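Local coordinates for protein putative TetR family transcriptional regulator (Streptomyces coelicolor A3, PDB 3BQY) that probably acts as a DNA-binding transcriptional repressor of the TetR family, forming an all-helical dimer with a predicted helix-turn-helix motif for its operator, at residues S74-T77 / A78-A81; T144-E147 / Q148-L151; F192-G195 / L196-L200. One frame throughout, in Å; residues are numbered along the deposited sequence. Where two conformers were deposited one is given.

Interaction 1: S74-T77 / A78-A81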
ATOM      1  N   SER A  74      11.903 -14.671  13.808  1.00 22.87           N
ATOM      2  CA  SER A  74      11.985 -14.036  12.483  1.00 23.13           C
ATOM      3  C   SER A  74      11.311 -14.924  11.432  1.00 22.97           C
ATOM      4  O   SER A  74      10.607 -14.404  10.546  1.00 22.64           O
ATOM      5  CB  SER A  74      13.431 -13.677  12.074  1.00 23.95           C
ATOM      6  OG  SER A  74      14.223 -14.839  11.959  1.00 27.08           O
ATOM      7  N   GLU A  75      11.507 -16.241  11.528  1.00 22.36           N
ATOM      8  CA  GLU A  75      10.821 -17.175  10.631  0.50 22.93           C
ATOM      9  C   GLU A  75       9.310 -17.152  10.851  1.00 22.51           C
ATOM     10  O   GLU A  75       8.536 -17.149   9.897  1.00 22.51           O
ATOM     11  CB  GLU A  75      11.339 -18.616  10.780  0.50 23.64           C
ATOM     12  CG  GLU A  75      10.851 -19.543   9.661  0.50 26.51           C
ATOM     13  CD  GLU A  75      11.072 -18.935   8.279  0.50 30.64           C
ATOM     14  OE1 GLU A  75      12.222 -18.534   8.000  0.50 30.36           O
ATOM     15  OE2 GLU A  75      10.090 -18.798   7.502  0.50 32.06           O
ATOM     16  N   ARG A  76       8.863 -17.108  12.103  1.00 21.42           N
ATOM     17  CA  ARG A  76       7.405 -17.091  12.323  1.00 21.34           C
ATOM     18  C   ARG A  76       6.778 -15.765  11.852  1.00 21.78           C
ATOM     19  O   ARG A  76       5.668 -15.739  11.317  1.00 21.94           O
ATOM     20  CB  ARG A  76       7.080 -17.373  13.798  1.00 21.05           C
ATOM     21  CG  ARG A  76       7.542 -18.797  14.193  1.00 22.79           C
ATOM     22  CD  ARG A  76       7.373 -19.004  15.696  1.00 23.62           C
ATOM     23  NE  ARG A  76       5.942 -19.068  16.052  1.00 25.22           N
ATOM     24  CZ  ARG A  76       5.400 -18.576  17.172  1.00 26.36           C
ATOM     25  NH1 ARG A  76       6.120 -17.888  18.050  1.00 25.48           N
ATOM     26  NH2 ARG A  76       4.100 -18.744  17.392  1.00 28.17           N
ATOM     27  N   THR A  77       7.486 -14.671  12.076  1.00 20.94           N
ATOM     28  CA  THR A  77       7.022 -13.376  11.621  1.00 21.69           C
ATOM     29  C   THR A  77       6.955 -13.381  10.080  1.00 22.58           C
ATOM     30  O   THR A  77       5.973 -12.901   9.491  1.00 23.06           O
ATOM     31  CB  THR A  77       7.947 -12.256  12.105  1.00 21.87           C
ATOM     32  OG1 THR A  77       7.933 -12.216  13.544  1.00 22.18           O
ATOM     33  CG2 THR A  77       7.452 -10.877  11.560  1.00 22.72           C
ATOM     34  N   ALA A  78       7.991 -13.925   9.445  1.00 22.03           N
ATOM     35  CA  ALA A  78       8.010 -14.028   7.978  1.00 22.83           C
ATOM     36  C   ALA A  78       6.827 -14.878   7.477  1.00 23.14           C
ATOM     37  O   ALA A  78       6.225 -14.538   6.467  1.00 23.34           O
ATOM     38  CB  ALA A  78       9.345 -14.639   7.489  1.00 22.17           C
ATOM     39  N   ARG A  79       6.523 -15.996   8.143  1.00 22.27           N
ATOM     40  CA  ARG A  79       5.399 -16.848   7.698  1.00 22.75           C
ATOM     41  C   ARG A  79       4.068 -16.111   7.762  1.00 21.93           C
ATOM     42  O   ARG A  79       3.230 -16.272   6.890  1.00 21.88           O
ATOM     43  CB  ARG A  79       5.300 -18.158   8.508  1.00 22.68           C
ATOM     44  CG  ARG A  79       6.389 -19.168   8.131  1.00 25.34           C
ATOM     45  CD  ARG A  79       5.939 -20.600   8.421  1.00 29.88           C
ATOM     46  NE  ARG A  79       5.597 -20.741   9.836  1.00 33.78           N
ATOM     47  CZ  ARG A  79       6.441 -21.131  10.785  1.00 34.79           C
ATOM     48  NH1 ARG A  79       7.698 -21.435  10.484  1.00 33.31           N
ATOM     49  NH2 ARG A  79       6.017 -21.205  12.038  1.00 36.39           N
ATOM     50  N   LEU A  80       3.878 -15.306   8.800  1.00 21.87           N
ATOM     51  CA  LEU A  80       2.664 -14.480   8.917  1.00 22.56           C
ATOM     52  C   LEU A  80       2.538 -13.476   7.770  1.00 22.21           C
ATOM     53  O   LEU A  80       1.451 -13.322   7.202  1.00 22.86           O
ATOM     54  CB  LEU A  80       2.653 -13.730  10.243  1.00 22.96           C
ATOM     55  CG  LEU A  80       2.283 -14.557  11.483  1.00 23.02           C
ATOM     56  CD1 LEU A  80       2.693 -13.748  12.693  1.00 22.62           C
ATOM     57  CD2 LEU A  80       0.752 -14.855  11.522  1.00 24.40           C
ATOM     58  N   ALA A  81       3.620 -12.756   7.471  1.00 22.82           N
ATOM     59  CA  ALA A  81       3.614 -11.784   6.370  1.00 23.06           C
ATOM     60  C   ALA A  81       3.392 -12.485   5.041  1.00 22.82           C
ATOM     61  O   ALA A  81       2.586 -12.043   4.224  1.00 22.73           O
ATOM     62  CB  ALA A  81       4.948 -10.999   6.328  1.00 22.70           C
TER
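Arg79 bends back over the preceding turn of helix 73-89, in the all-helical TetR-type C-terminal domain, and lays its guanidinium beside Glu75 and Arg76. One face of that flat group is covered by Arg76 CA, and Arg79 NH2 lies 3.6 Å from Arg76 CG. In the modelled conformer of Glu75, which has a second one, CG approaches obliquely, 3.8 Å from Arg79 NH1. The bend is at chi3, -58°, which turns the chain toward the start of the helix. Glu75 and Arg79 make no salt bridge in that conformer: Glu75 OE2 stays 4.6 Å from Arg79 NH1 and forms its salt bridge with Arg82 instead.

What fixes the guanidinium is backbone oxygen. Arg79 NE and NH2 donate to the carbonyls of Ala64 and Asp70, while Arg76 NE and NH2 reach those of Ala65 and Gly66, so the two like charges, Arg76 NE and Arg79 NH2 4.5 Å apart, both serve the segment leading into the helix. A leucine in place of Arg79 would probably leave the carbonyls of Ala64 and Asp70 without these donors and uncover the CA side of Arg76.

Away from the guanidinium groups, Ala78 packs on Leu196 and Leu200 of helix 188-206, Ala81 on Leu196, and Leu80 on Leu115 of helix 106-121. Thr77 keeps OG1 beside its own backbone N (chi1 -63°), where it bonds to the carbonyl of Trp73, and CG2 is left for apolar packing. Successive i to i+4 bonds run beneath these side chains, the straightest being Ala81 N to Thr77 O, 3.1 Å with an N-H...O angle of 167°.

Interaction 2: T144-E147 / Q148-L151; sequences TLEE and QAAL
The flat carboxamide of Gln148 meets Thr144 one turn back on helix 126-151, and the flat carboxylate of Glu147 meets Leu151 one turn on. Gln148 and Thr144 run side by side and point the same way, with Thr144 CG2 4.0 Å from Gln148 OE1. This is a van der Waals contact of a methyl; the amide's polar ends are engaged elsewhere: OE1 accepts from Ala95 N, and NE2 donates to the carbonyl of Leu88 and weakly to that of His91. With donor and acceptor both used, the amide's rotation is defined. Thr144 OG1 likewise turns to the carbonyl of Thr140.

Glu147 CG stands anti to the backbone N (chi1 171°), and the chain continues extended, so that its methylene lies alongside Leu151: CG is 3.7 Å from Leu151 CD1, and OE2 is 4.0 Å from the same methyl. The other oxygen, OE1, forms a salt bridge with Arg85 and a weak bond with His143.

The i to i+4 bonds lengthen and bend from Gln148 to Leu151. Gln148 N to Thr144 O is 2.8 Å at 164°, whereas Leu151 N to Glu147 O is 3.2 Å at 139°, and Ala150 N adds a weak second bond to Glu147 O.

Thr144, Glu147 and Gln148 all rest on Leu89 of helix 73-89, while Glu147, Ala150 and Leu151 touch Phe188 at the start of helix 188-206. Leu145 packs on helix 94-99 and on Leu145 of the second subunit, and Glu146 touches Asn138 of that subunit.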
ATOM      1  N   THR A 144       1.751  -5.887  -2.186  1.00 21.96           N
ATOM      2  CA  THR A 144       0.753  -6.731  -2.857  1.00 22.59           C
ATOM      3  C   THR A 144      -0.167  -5.876  -3.754  1.00 23.83           C
ATOM      4  O   THR A 144      -0.523  -6.276  -4.872  1.00 23.51           O
ATOM      5  CB  THR A 144      -0.040  -7.569  -1.820  1.00 22.77           C
ATOM      6  OG1 THR A 144       0.908  -8.254  -0.970  1.00 24.01           O
ATOM      7  CG2 THR A 144      -0.893  -8.651  -2.553  1.00 22.72           C
ATOM      8  N   LEU A 145      -0.521  -4.688  -3.284  1.00 24.02           N
ATOM      9  CA  LEU A 145      -1.275  -3.739  -4.117  1.00 26.26           C
ATOM     10  C   LEU A 145      -0.572  -3.467  -5.423  1.00 26.33           C
ATOM     11  O   LEU A 145      -1.182  -3.495  -6.512  1.00 26.43           O
ATOM     12  CB  LEU A 145      -1.436  -2.402  -3.388  1.00 25.52           C
ATOM     13  CG  LEU A 145      -2.536  -2.236  -2.366  1.00 31.04           C
ATOM     14  CD1 LEU A 145      -2.253  -0.964  -1.610  1.00 31.49           C
ATOM     15  CD2 LEU A 145      -3.891  -2.136  -3.085  1.00 31.19           C
ATOM     16  N   GLU A 146       0.721  -3.180  -5.330  1.00 26.69           N
ATOM     17  CA  GLU A 146       1.498  -2.870  -6.532  1.00 26.88           C
ATOM     18  C   GLU A 146       1.759  -4.087  -7.418  1.00 26.94           C
ATOM     19  O   GLU A 146       1.741  -3.979  -8.643  1.00 26.06           O
ATOM     20  CB  GLU A 146       2.774  -2.109  -6.180  1.00 27.38           C
ATOM     21  CG  GLU A 146       2.469  -0.792  -5.366  1.00 30.71           C
ATOM     22  CD  GLU A 146       1.725   0.334  -6.160  1.00 35.37           C
ATOM     23  OE1 GLU A 146       0.932   0.055  -7.103  1.00 38.90           O
ATOM     24  OE2 GLU A 146       1.944   1.523  -5.820  1.00 34.77           O
ATOM     25  N   GLU A 147       1.946  -5.257  -6.806  1.00 26.88           N
ATOM     26  CA  GLU A 147       2.049  -6.508  -7.575  1.00 27.63           C
ATOM     27  C   GLU A 147       0.758  -6.763  -8.354  1.00 27.89           C
ATOM     28  O   GLU A 147       0.794  -7.087  -9.563  1.00 28.26           O
ATOM     29  CB  GLU A 147       2.350  -7.704  -6.650  1.00 27.46           C
ATOM     30  CG  GLU A 147       2.235  -9.045  -7.392  1.00 29.95           C
ATOM     31  CD  GLU A 147       2.735 -10.244  -6.582  1.00 29.67           C
ATOM     32  OE1 GLU A 147       3.243 -10.076  -5.457  1.00 30.82           O
ATOM     33  OE2 GLU A 147       2.627 -11.363  -7.112  1.00 36.14           O
ATOM     34  N   GLN A 148      -0.390  -6.601  -7.688  1.00 27.41           N
ATOM     35  CA  GLN A 148      -1.674  -6.828  -8.366  1.00 28.20           C
ATOM     36  C   GLN A 148      -1.988  -5.787  -9.447  1.00 29.11           C
ATOM     37  O   GLN A 148      -2.557  -6.128 -10.499  1.00 30.25           O
ATOM     38  CB  GLN A 148      -2.821  -6.999  -7.367  1.00 27.63           C
ATOM     39  CG  GLN A 148      -2.679  -8.345  -6.647  1.00 26.73           C
ATOM     40  CD  GLN A 148      -3.744  -8.596  -5.622  1.00 27.08           C
ATOM     41  OE1 GLN A 148      -4.065  -7.718  -4.820  1.00 27.37           O
ATOM     42  NE2 GLN A 148      -4.273  -9.820  -5.607  1.00 24.82           N
ATOM     43  N   ALA A 149      -1.607  -4.541  -9.205  1.00 29.17           N
ATOM     44  CA  ALA A 149      -1.747  -3.490 -10.217  1.00 30.08           C
ATOM     45  C   ALA A 149      -0.993  -3.843 -11.503  1.00 31.57           C
ATOM     46  O   ALA A 149      -1.475  -3.558 -12.613  1.00 32.36           O
ATOM     47  CB  ALA A 149      -1.277  -2.155  -9.673  1.00 29.48           C
ATOM     48  N   ALA A 150       0.186  -4.443 -11.346  1.00 32.98           N
ATOM     49  CA  ALA A 150       1.055  -4.824 -12.460  1.00 34.79           C
ATOM     50  C   ALA A 150       0.497  -5.993 -13.251  1.00 36.48           C
ATOM     51  O   ALA A 150       0.699  -6.061 -14.471  1.00 36.53           O
ATOM     52  CB  ALA A 150       2.440  -5.158 -11.969  1.00 34.31           C
ATOM     53  N   LEU A 151      -0.192  -6.900 -12.566  1.00 37.07           N
ATOM     54  CA  LEU A 151      -0.738  -8.105 -13.195  1.00 38.84           C
ATOM     55  C   LEU A 151      -2.117  -7.880 -13.810  1.00 39.18           C
ATOM     56  O   LEU A 151      -2.623  -8.748 -14.513  1.00 39.70           O
ATOM     57  CB  LEU A 151      -0.793  -9.269 -12.189  1.00 39.14           C
ATOM     58  CG  LEU A 151       0.538  -9.739 -11.582  1.00 40.34           C
ATOM     59  CD1 LEU A 151       0.304 -10.469 -10.254  1.00 40.66           C
ATOM     60  CD2 LEU A 151       1.325 -10.608 -12.567  1.00 41.83           C
TER

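Interaction 3: F192-G195 / L196-L200; sequences FEFG and LRLLL
Phe192 and Leu196, like Phe194 and Leu198, are i to i+4 pairs on helix 188-206, a helix that contributes to the dimer interface of this TetR-type domain.

The apolar contacts come first. Phe192 CE2 lies 3.7 Å from Leu196 CD2, the methyl meeting the ring obliquely. Phe192 sets CG anti to the backbone N (chi1 179°), which carries its ring along the helix toward this leucine. In the second pair Leu198 leans back to the ring: its CD1 is 3.6 Å from Phe194 CE2, with Leu198 CG close behind. The Phe192 ring also meets that of His143 and touches Arg82 and Arg85 of helix 73-89, whereas Phe194, Leu198 and Leu199 face Arg131, Ser135 and Leu199 of the second subunit.

Charged groups lie at the margins. In the modelled conformer, Arg197 NH1 comes obliquely within 3.8 Å of Phe194 CE1; this exposed side chain has a second conformer, so the contact is doubtful. Glu193 OE1 skims Leu196 CD2, while its OE2 forms a salt bridge with Arg82.

Backbone bonds complete the set. Gly195 contributes its carbonyl, accepting from Leu199 N at 3.1 Å, and Leu196 N reaches Phe192 O at 2.9 Å and 165°.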
ATOM      1  N   PHE A 192       9.361  -9.448  -2.691  1.00 25.64           N
ATOM      2  CA  PHE A 192       8.706  -9.499  -1.401  1.00 25.69           C
ATOM      3  C   PHE A 192       9.643 -10.043  -0.319  1.00 26.27           C
ATOM      4  O   PHE A 192       9.771  -9.465   0.765  1.00 26.29           O
ATOM      5  CB  PHE A 192       7.442 -10.360  -1.468  1.00 25.68           C
ATOM      6  CG  PHE A 192       6.737 -10.470  -0.144  1.00 24.03           C
ATOM      7  CD1 PHE A 192       6.121  -9.353   0.429  1.00 23.72           C
ATOM      8  CD2 PHE A 192       6.714 -11.683   0.544  1.00 25.05           C
ATOM      9  CE1 PHE A 192       5.462  -9.453   1.680  1.00 23.73           C
ATOM     10  CE2 PHE A 192       6.069 -11.786   1.779  1.00 23.50           C
ATOM     11  CZ  PHE A 192       5.445 -10.689   2.347  1.00 24.79           C
ATOM     12  N   GLU A 193      10.295 -11.164  -0.619  1.00 25.69           N
ATOM     13  CA  GLU A 193      11.215 -11.776   0.324  1.00 24.94           C
ATOM     14  C   GLU A 193      12.361 -10.812   0.696  1.00 25.25           C
ATOM     15  O   GLU A 193      12.804 -10.785   1.852  1.00 25.44           O
ATOM     16  CB  GLU A 193      11.758 -13.102  -0.231  1.00 25.25           C
ATOM     17  CG  GLU A 193      10.703 -14.232  -0.289  1.00 27.68           C
ATOM     18  CD  GLU A 193      10.111 -14.582   1.101  1.00 30.48           C
ATOM     19  OE1 GLU A 193      10.849 -14.558   2.107  1.00 32.21           O
ATOM     20  OE2 GLU A 193       8.906 -14.889   1.170  1.00 31.85           O
ATOM     21  N   PHE A 194      12.846 -10.043  -0.283  1.00 24.41           N
ATOM     22  CA  PHE A 194      13.926  -9.096  -0.042  1.00 24.03           C
ATOM     23  C   PHE A 194      13.464  -8.025   0.946  1.00 24.20           C
ATOM     24  O   PHE A 194      14.196  -7.679   1.880  1.00 23.68           O
ATOM     25  CB  PHE A 194      14.384  -8.456  -1.357  1.00 23.45           C
ATOM     26  CG  PHE A 194      15.502  -7.482  -1.188  1.00 24.03           C
ATOM     27  CD1 PHE A 194      16.832  -7.925  -1.131  1.00 25.11           C
ATOM     28  CD2 PHE A 194      15.238  -6.123  -1.042  1.00 23.13           C
ATOM     29  CE1 PHE A 194      17.882  -7.005  -0.978  1.00 25.38           C
ATOM     30  CE2 PHE A 194      16.275  -5.208  -0.891  1.00 22.13           C
ATOM     31  CZ  PHE A 194      17.594  -5.642  -0.863  1.00 23.47           C
ATOM     32  N   GLY A 195      12.280  -7.461   0.710  1.00 24.05           N
ATOM     33  CA  GLY A 195      11.757  -6.403   1.592  1.00 24.37           C
ATOM     34  C   GLY A 195      11.492  -6.928   2.989  1.00 24.92           C
ATOM     35  O   GLY A 195      11.791  -6.266   3.981  1.00 24.00           O
ATOM     36  N   LEU A 196      10.958  -8.141   3.071  1.00 24.87           N
ATOM     37  CA  LEU A 196      10.722  -8.796   4.335  1.00 26.10           C
ATOM     38  C   LEU A 196      12.041  -9.038   5.082  1.00 25.96           C
ATOM     39  O   LEU A 196      12.134  -8.812   6.298  1.00 26.39           O
ATOM     40  CB  LEU A 196       9.969 -10.128   4.045  1.00 26.00           C
ATOM     41  CG  LEU A 196       9.283 -10.889   5.132  1.00 30.80           C
ATOM     42  CD1 LEU A 196       8.428  -9.935   6.037  1.00 31.62           C
ATOM     43  CD2 LEU A 196       8.506 -12.086   4.527  1.00 26.92           C
ATOM     44  N   ARG A 197      13.063  -9.492   4.354  0.50 25.70           N
ATOM     45  CA  ARG A 197      14.405  -9.660   4.915  0.50 25.93           C
ATOM     46  C   ARG A 197      14.949  -8.341   5.482  0.50 25.08           C
ATOM     47  O   ARG A 197      15.510  -8.326   6.580  0.50 24.88           O
ATOM     48  CB  ARG A 197      15.390 -10.226   3.867  0.50 25.68           C
ATOM     49  CG  ARG A 197      16.880  -9.984   4.186  0.50 26.59           C
ATOM     50  CD  ARG A 197      17.836 -10.884   3.373  0.50 27.24           C
ATOM     51  NE  ARG A 197      18.284 -10.356   2.080  0.50 33.56           N
ATOM     52  CZ  ARG A 197      19.561 -10.304   1.688  0.50 33.71           C
ATOM     53  NH1 ARG A 197      19.874  -9.833   0.492  0.50 34.20           N
ATOM     54  NH2 ARG A 197      20.538 -10.726   2.492  0.50 35.41           N
ATOM     55  N   LEU A 198      14.801  -7.248   4.730  1.00 24.59           N
ATOM     56  CA  LEU A 198      15.222  -5.914   5.240  1.00 23.25           C
ATOM     57  C   LEU A 198      14.549  -5.601   6.601  1.00 23.20           C
ATOM     58  O   LEU A 198      15.232  -5.167   7.544  1.00 23.07           O
ATOM     59  CB  LEU A 198      14.885  -4.768   4.276  1.00 22.97           C
ATOM     60  CG  LEU A 198      15.584  -4.783   2.917  1.00 22.05           C
ATOM     61  CD1 LEU A 198      15.210  -3.525   2.132  1.00 22.78           C
ATOM     62  CD2 LEU A 198      17.116  -4.857   3.125  1.00 19.45           C
ATOM     63  N   LEU A 199      13.225  -5.761   6.661  1.00 22.13           N
ATOM     64  CA  LEU A 199      12.453  -5.492   7.892  1.00 22.52           C
ATOM     65  C   LEU A 199      12.935  -6.366   9.037  1.00 23.59           C
ATOM     66  O   LEU A 199      13.138  -5.865  10.142  1.00 23.66           O
ATOM     67  CB  LEU A 199      10.923  -5.696   7.678  1.00 21.81           C
ATOM     68  CG  LEU A 199      10.281  -4.697   6.673  1.00 22.04           C
ATOM     69  CD1 LEU A 199       8.766  -5.019   6.362  1.00 22.58           C
ATOM     70  CD2 LEU A 199      10.365  -3.267   7.264  1.00 18.61           C
ATOM     71  N   LEU A 200      13.143  -7.659   8.771  1.00 23.66           N
ATOM     72  CA  LEU A 200      13.547  -8.588   9.823  1.00 24.01           C
ATOM     73  C   LEU A 200      14.975  -8.319  10.297  1.00 24.33           C
ATOM     74  O   LEU A 200      15.247  -8.395  11.501  1.00 24.05           O
ATOM     75  CB  LEU A 200      13.401 -10.036   9.351  1.00 24.40           C
ATOM     76  CG  LEU A 200      11.951 -10.458   9.092  1.00 25.58           C
ATOM     77  CD1 LEU A 200      11.940 -11.804   8.384  1.00 27.18           C
ATOM     78  CD2 LEU A 200      11.077 -10.492  10.382  1.00 23.14           C
TER

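Interactions 1 and 3 form one buried helix-helix junction: their centres are 10 Å apart, Ala81 CB reaches Leu196 CD1 at 3.7 Å, and Thr77 CG2 meets Leu200 CD2. Interaction 2, centred about 21 Å and 17 Å from them, touches neither and is only partly buried, although its helix also packs against helices 73-89 and 188-206. Chemistry follows place. Interaction 1 combines small apolar residues with arginines that hold the chain leading into their helix; interaction 2 joins aliphatic parts of polar side chains, whose amide and carboxylate ends bond to other elements; interaction 3 is dominated by aromatic and leucine packing. Interactions 2 and 3 contact the second subunit, whereas interaction 1 stays within its own chain.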